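Local coordinates for amino acid ABC superfamily ATP binding cassette transporter, binding protein (PDB 4H5G), which binds L-arginine and, as a putative membrane-anchored lipoprotein, probably delivers it to an amino acid ABC importer, at residues 16-21 with 78-83; 96-101 with 217-222. All coordinates share one frame; numbering follows the deposited sequence.

Contact 1: 16-21 with 78-83; sequences VATSPD and AVAGIS. With ARG (arginine), chain L.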
loop_
_atom_site.group_PDB
_atom_site.type_symbol
_atom_site.label_atom_id
_atom_site.label_comp_id
_atom_site.label_asym_id
_atom_site.label_seq_id
_atom_site.Cartn_x
_atom_site.Cartn_y
_atom_site.Cartn_z
ATOM N N VAL A 16 -5.786 12.981 -3.973
ATOM C CA VAL A 16 -5.652 11.588 -3.562
ATOM C C VAL A 16 -4.648 11.497 -2.422
ATOM O O VAL A 16 -3.495 11.886 -2.584
ATOM C CB VAL A 16 -5.151 10.725 -4.749
ATOM C CG1 VAL A 16 -4.865 9.291 -4.299
ATOM C CG2 VAL A 16 -6.146 10.745 -5.913
ATOM N N ALA A 17 -5.090 10.989 -1.273
ATOM C CA ALA A 17 -4.218 10.806 -0.110
ATOM C C ALA A 17 -3.437 9.504 -0.267
ATOM O O ALA A 17 -4.004 8.466 -0.612
ATOM C CB ALA A 17 -5.035 10.779 1.165
ATOM N N THR A 18 -2.133 9.551 -0.013
ATOM C CA THR A 18 -1.309 8.347 -0.126
ATOM C C THR A 18 -0.118 8.423 0.826
ATOM O O THR A 18 0.147 9.459 1.416
ATOM C CB THR A 18 -0.806 8.099 -1.570
ATOM O OG1 THR A 18 -0.413 6.731 -1.703
ATOM C CG2 THR A 18 0.406 8.983 -1.909
ATOM N N SER A 19 0.603 7.311 0.942
ATOM C CA SER A 19 1.792 7.228 1.788
ATOM C C SER A 19 2.925 6.655 0.948
ATOM O O SER A 19 3.015 5.442 0.768
ATOM C CB SER A 19 1.518 6.337 3.009
ATOM O OG SER A 19 2.699 6.029 3.739
ATOM N N PRO A 20 3.801 7.529 0.418
ATOM C CA PRO A 20 4.816 7.074 -0.544
ATOM C C PRO A 20 6.041 6.409 0.087
ATOM O O PRO A 20 7.165 6.872 -0.119
ATOM C CB PRO A 20 5.207 8.367 -1.263
ATOM C CG PRO A 20 5.025 9.418 -0.220
ATOM C CD PRO A 20 3.844 8.988 0.619
ATOM N N ASP A 21 5.816 5.325 0.829
ATOM C CA ASP A 21 6.901 4.548 1.445
ATOM C C ASP A 21 6.757 3.075 1.086
ATOM O O ASP A 21 7.115 2.200 1.867
ATOM C CB ASP A 21 6.879 4.699 2.979
ATOM C CG ASP A 21 5.570 4.193 3.609
ATOM O OD1 ASP A 21 4.607 3.977 2.861
ATOM O OD2 ASP A 21 5.509 4.039 4.853
ATOM N N ALA A 78 -8.597 7.892 -1.180
ATOM C CA ALA A 78 -7.331 7.420 -0.608
ATOM C C ALA A 78 -6.886 6.217 -1.427
ATOM O O ALA A 78 -7.663 5.289 -1.655
ATOM C CB ALA A 78 -7.503 7.058 0.852
ATOM N N VAL A 79 -5.639 6.245 -1.886
ATOM C CA VAL A 79 -5.084 5.147 -2.691
ATOM C C VAL A 79 -3.688 4.909 -2.149
ATOM O O VAL A 79 -2.793 5.733 -2.332
ATOM C CB VAL A 79 -5.009 5.506 -4.180
ATOM C CG1 VAL A 79 -4.543 4.292 -4.994
ATOM C CG2 VAL A 79 -6.379 5.980 -4.714
ATOM N N ALA A 80 -3.506 3.788 -1.457
ATOM C CA ALA A 80 -2.230 3.545 -0.775
ATOM C C ALA A 80 -2.042 2.072 -0.476
ATOM O O ALA A 80 -1.670 1.704 0.641
ATOM C CB ALA A 80 -2.165 4.361 0.520
ATOM N N GLY A 81 -2.319 1.229 -1.474
ATOM C CA GLY A 81 -2.234 -0.217 -1.267
ATOM C C GLY A 81 -3.134 -0.630 -0.114
ATOM O O GLY A 81 -2.766 -1.444 0.745
ATOM N N ILE A 82 -4.334 -0.066 -0.098
ATOM C CA ILE A 82 -5.218 -0.200 1.060
ATOM C C ILE A 82 -6.075 -1.450 0.971
ATOM O O ILE A 82 -6.892 -1.578 0.060
ATOM C CB ILE A 82 -6.159 1.011 1.163
ATOM C CG1 ILE A 82 -5.341 2.305 1.307
ATOM C CG2 ILE A 82 -7.146 0.834 2.324
ATOM C CD1 ILE A 82 -6.193 3.582 1.220
ATOM N N SER A 83 -5.900 -2.359 1.934
ATOM C CA SER A 83 -6.736 -3.561 2.035
ATOM C C SER A 83 -8.196 -3.202 2.338
ATOM O O SER A 83 -8.482 -2.511 3.313
ATOM C CB SER A 83 -6.191 -4.472 3.142
ATOM O OG SER A 83 -4.855 -4.853 2.895
HETATM N N ARG L . -2.234 -3.288 2.732
HETATM C CA ARG L . -1.970 -2.863 4.115
HETATM C C ARG L . -3.165 -2.149 4.705
HETATM O O ARG L . -4.067 -1.679 3.992
HETATM C CB ARG L . -0.732 -1.957 4.188
HETATM C CG ARG L . -0.740 -0.783 3.212
HETATM C CD ARG L . 0.412 0.192 3.498
HETATM N NE ARG L . 0.517 1.227 2.460
HETATM C CZ ARG L . 1.448 2.175 2.420
HETATM N NH1 ARG L . 1.459 3.062 1.426
HETATM N NH2 ARG L . 2.369 2.233 3.375
HETATM O OXT ARG L . -3.262 -2.030 5.929
#
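Thr18 and Val79 meet where two parallel strands run out toward the bound arginine. In parallel sheets such C-terminal strand ends commonly carry the binding loops. Val79 N donates a nearly straight bond to Ala17 O (3.0 Å, 161° at the hydrogen), the rung that follows the parallel bridge of Ala17 with Ala78. One residue further on, a side chain replaces the backbone as donor. With its hydroxyl anti to the backbone N (chi1 -161°), Thr18 swings OG1 across to Val79 O, 2.7 Å away and in the plane of that carbonyl. The methyl of Ala80 points at the Thr18 strand and packs against OG1, while Val16 CG1 closes the other end of the contact at 3.7 Å from Val79 CG2, two branched tips crossing at a slant.

Beyond this junction the chains part and line the pocket. The ligand guanidinium lies between them: NH1 bonds Ser19 O, NH2 bonds Asp21 OD1 and NE bonds Ala80 O, each at 2.9 Å, and NH1 also approaches Ala80 O weakly. Asp21 OD2 is held by Met153 N, at the start of helix 153-162, which should limit rotation of the carboxylate. Gly81, with positive phi, turns the second chain so that its carbonyl O takes the ligand's amino N at 2.8 Å. Ser83 N then donates to the ligand carboxylate O (2.8 Å), and Ser83 OG accepts from the same amino group. Within the two segments main-chain atoms supply most of the bonds; side chains from elsewhere, among them Glu26, Gln129 and Asp171, complete the site.

In the three-stranded parallel sheet, strand 13-18 is central, between 55-60 and 77-78. Helix 66-71 packs on the face carrying Ala17 and Ala78; Val16 and Val79 face helix 40-52 on the other.

Contact 2: 96-101 with 217-222; sequences IPYYEN and KVIQKL. With EDO (1,2-ethanediol), chain K.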
loop_
_atom_site.group_PDB
_atom_site.type_symbol
_atom_site.label_atom_id
_atom_site.label_comp_id
_atom_site.label_asym_id
_atom_site.label_seq_id
_atom_site.Cartn_x
_atom_site.Cartn_y
_atom_site.Cartn_z
ATOM N N ILE A 96 -14.217 -1.480 -6.454
ATOM C CA ILE A 96 -13.878 -2.875 -6.720
ATOM C C ILE A 96 -12.362 -3.040 -6.524
ATOM O O ILE A 96 -11.606 -2.080 -6.643
ATOM C CB ILE A 96 -14.302 -3.292 -8.144
ATOM C CG1 ILE A 96 -13.554 -2.469 -9.197
ATOM C CG2 ILE A 96 -15.834 -3.200 -8.287
ATOM C CD1 ILE A 96 -13.901 -2.850 -10.650
ATOM N N PRO A 97 -11.901 -4.264 -6.213
ATOM C CA PRO A 97 -10.454 -4.433 -6.024
ATOM C C PRO A 97 -9.696 -4.076 -7.307
ATOM O O PRO A 97 -10.201 -4.376 -8.392
ATOM C CB PRO A 97 -10.304 -5.943 -5.801
ATOM C CG PRO A 97 -11.626 -6.414 -5.380
ATOM C CD PRO A 97 -12.659 -5.497 -5.948
ATOM N N TYR A 98 -8.526 -3.457 -7.190
ATOM C CA TYR A 98 -7.677 -3.265 -8.364
ATOM C C TYR A 98 -6.492 -4.219 -8.405
ATOM O O TYR A 98 -5.917 -4.465 -9.468
ATOM C CB TYR A 98 -7.208 -1.804 -8.484
ATOM C CG TYR A 98 -6.402 -1.261 -7.329
ATOM C CD1 TYR A 98 -5.034 -1.485 -7.249
ATOM C CD2 TYR A 98 -7.002 -0.483 -6.332
ATOM C CE1 TYR A 98 -4.275 -0.967 -6.209
ATOM C CE2 TYR A 98 -6.240 0.049 -5.276
ATOM C CZ TYR A 98 -4.880 -0.198 -5.235
ATOM O OH TYR A 98 -4.104 0.334 -4.207
ATOM N N TYR A 99 -6.116 -4.760 -7.244
ATOM C CA TYR A 99 -5.034 -5.746 -7.177
ATOM C C TYR A 99 -5.120 -6.555 -5.889
ATOM O O TYR A 99 -5.401 -6.010 -4.823
ATOM C CB TYR A 99 -3.664 -5.056 -7.237
ATOM C CG TYR A 99 -2.543 -5.976 -7.686
ATOM C CD1 TYR A 99 -2.499 -6.458 -8.986
ATOM C CD2 TYR A 99 -1.532 -6.361 -6.818
ATOM C CE1 TYR A 99 -1.482 -7.302 -9.415
ATOM C CE2 TYR A 99 -0.514 -7.208 -7.239
ATOM C CZ TYR A 99 -0.499 -7.672 -8.538
ATOM O OH TYR A 99 0.516 -8.505 -8.972
ATOM N N GLU A 100 -4.849 -7.849 -5.999
ATOM C CA GLU A 100 -4.869 -8.735 -4.844
ATOM C C GLU A 100 -3.513 -9.420 -4.729
ATOM O O GLU A 100 -2.984 -9.949 -5.705
ATOM C CB GLU A 100 -5.982 -9.774 -4.980
ATOM C CG GLU A 100 -5.970 -10.814 -3.874
ATOM C CD GLU A 100 -7.164 -11.745 -3.936
ATOM O OE1 GLU A 100 -8.098 -11.470 -4.715
ATOM O OE2 GLU A 100 -7.162 -12.748 -3.201
ATOM N N ASN A 101 -2.940 -9.392 -3.529
ATOM C CA ASN A 101 -1.633 -10.008 -3.306
ATOM C C ASN A 101 -1.524 -10.630 -1.918
ATOM O O ASN A 101 -2.415 -10.460 -1.078
ATOM C CB ASN A 101 -0.511 -8.989 -3.537
ATOM C CG ASN A 101 -0.664 -7.760 -2.689
ATOM O OD1 ASN A 101 -1.086 -6.700 -3.170
ATOM N ND2 ASN A 101 -0.336 -7.886 -1.407
ATOM N N LYS A 217 -15.155 1.977 -13.068
ATOM C CA LYS A 217 -15.070 1.851 -14.522
ATOM C C LYS A 217 -13.608 1.860 -14.957
ATOM O O LYS A 217 -13.175 1.038 -15.779
ATOM C CB LYS A 217 -15.833 2.997 -15.196
ATOM C CG LYS A 217 -15.625 3.075 -16.695
ATOM C CD LYS A 217 -16.253 4.349 -17.243
ATOM C CE LYS A 217 -15.933 4.513 -18.714
ATOM N NZ LYS A 217 -16.612 3.455 -19.509
ATOM N N VAL A 218 -12.840 2.785 -14.390
ATOM C CA VAL A 218 -11.417 2.874 -14.732
ATOM C C VAL A 218 -10.675 1.612 -14.294
ATOM O O VAL A 218 -9.884 1.044 -15.061
ATOM C CB VAL A 218 -10.783 4.121 -14.099
ATOM C CG1 VAL A 218 -9.264 4.130 -14.314
ATOM C CG2 VAL A 218 -11.410 5.374 -14.717
ATOM N N ILE A 219 -10.944 1.166 -13.070
ATOM C CA ILE A 219 -10.273 -0.034 -12.538
ATOM C C ILE A 219 -10.626 -1.283 -13.333
ATOM O O ILE A 219 -9.760 -2.123 -13.612
ATOM C CB ILE A 219 -10.591 -0.254 -11.040
ATOM C CG1 ILE A 219 -9.856 0.791 -10.199
ATOM C CG2 ILE A 219 -10.170 -1.654 -10.584
ATOM C CD1 ILE A 219 -10.292 0.783 -8.749
ATOM N N GLN A 220 -11.887 -1.413 -13.719
ATOM C CA GLN A 220 -12.280 -2.605 -14.479
ATOM C C GLN A 220 -11.541 -2.639 -15.810
ATOM O O GLN A 220 -11.108 -3.698 -16.282
ATOM C CB GLN A 220 -13.799 -2.666 -14.703
ATOM C CG GLN A 220 -14.259 -4.026 -15.247
ATOM C CD GLN A 220 -13.966 -5.195 -14.288
ATOM O OE1 GLN A 220 -14.650 -5.365 -13.271
ATOM N NE2 GLN A 220 -12.944 -6.004 -14.616
ATOM N N LYS A 221 -11.389 -1.474 -16.423
ATOM C CA LYS A 221 -10.673 -1.403 -17.698
ATOM C C LYS A 221 -9.192 -1.755 -17.522
ATOM O O LYS A 221 -8.610 -2.475 -18.343
ATOM C CB LYS A 221 -10.840 -0.005 -18.291
ATOM C CG LYS A 221 -9.840 0.340 -19.361
ATOM C CD LYS A 221 -10.307 -0.116 -20.703
ATOM C CE LYS A 221 -9.780 0.829 -21.770
ATOM N NZ LYS A 221 -10.508 0.630 -23.052
ATOM N N LEU A 222 -8.585 -1.265 -16.451
ATOM C CA LEU A 222 -7.176 -1.598 -16.158
ATOM C C LEU A 222 -6.996 -3.100 -15.954
ATOM O O LEU A 222 -6.084 -3.708 -16.519
ATOM C CB LEU A 222 -6.683 -0.849 -14.911
ATOM C CG LEU A 222 -6.637 0.677 -14.984
ATOM C CD1 LEU A 222 -6.312 1.241 -13.607
ATOM C CD2 LEU A 222 -5.605 1.148 -16.000
HETATM C C1 EDO K . -14.939 6.211 -22.426
HETATM O O1 EDO K . -15.086 7.052 -21.273
HETATM C C2 EDO K . -14.968 4.735 -22.046
HETATM O O2 EDO K . -16.251 4.161 -22.336
#
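The loop that carries the chain from one lobe of the type II periplasmic-binding-protein fold to the other is seated here on helix 209-225, with Ile219 as the side chain on which Ile96, Pro97 and Tyr98 converge. Ile219 CG2 does most of the touching. On one hand Ile219 CG2 lies 3.5 Å from Pro97 O; on the other, the same methyl meets aliphatic carbon, with Tyr98 CB 3.6 Å from Ile219 CG2. Ile96 CG1 is the third neighbour, 3.7 Å from Ile219 CG2, so backbone oxygen and aliphatic carbon share one methyl group.

Ile96 holds CG1 between its backbone N and carbonyl carbon (chi1 62°), and from there the side chain runs past Ile219 in the opposite direction. At the tip, Ile96 CD1 reaches 3.7 Å from Gln220 OE1, across a chain lying roughly at right angles. The methyl merely packs against the amide oxygen, and the polar partner of Gln220 lies elsewhere: NE2 bonds Asp224 OD1, one helical turn further along. Tyr98 takes a similar first torsion (chi1 60°), which sets CB against Ile219 and sends the ring away from the helix. Ile219 CD1 therefore approaches the base of the tyrosine, 4.0 Å from Tyr98 CB, and meets the ring obliquely. The contact is van der Waals packing; the polar links are made with residues beside it: Ile96 N bonds Asp216 OD1, and Pro97 O accepts from Lys223 NZ.

Helix 40-52 lies alongside, with Met44 touching both Tyr98 and Leu222, and helix 227-235 adjoins through Tyr228, whose ring meets that of Tyr98 with the planes at about 50°. Past Asn101 the chain enters strand 103-108, within the five-stranded mixed sheet of the second lobe.

How the contacts relate
Both segments of contact 1 precede 96-101 and 217-222 in the sequence, and the two contacts have centres 15 Å apart. Both draw on the lobe built around the three-stranded parallel sheet: contact 1 lies at the C-terminal strand ends, where binding loops are expected, contact 2 farther out, where a crossing to the five-stranded lobe rests on helix 209-225. They touch through Tyr98, whose OH comes within 3.4 Å of Gly81 N in a weak hydrogen bond. Asp41 of helix 40-52 joins them too, bonding Gly81 N and, weakly, the tyrosine hydroxyl. The pocket wall is thus contiguous with the interlobe connection; in this family the lobes are known to close on the solute.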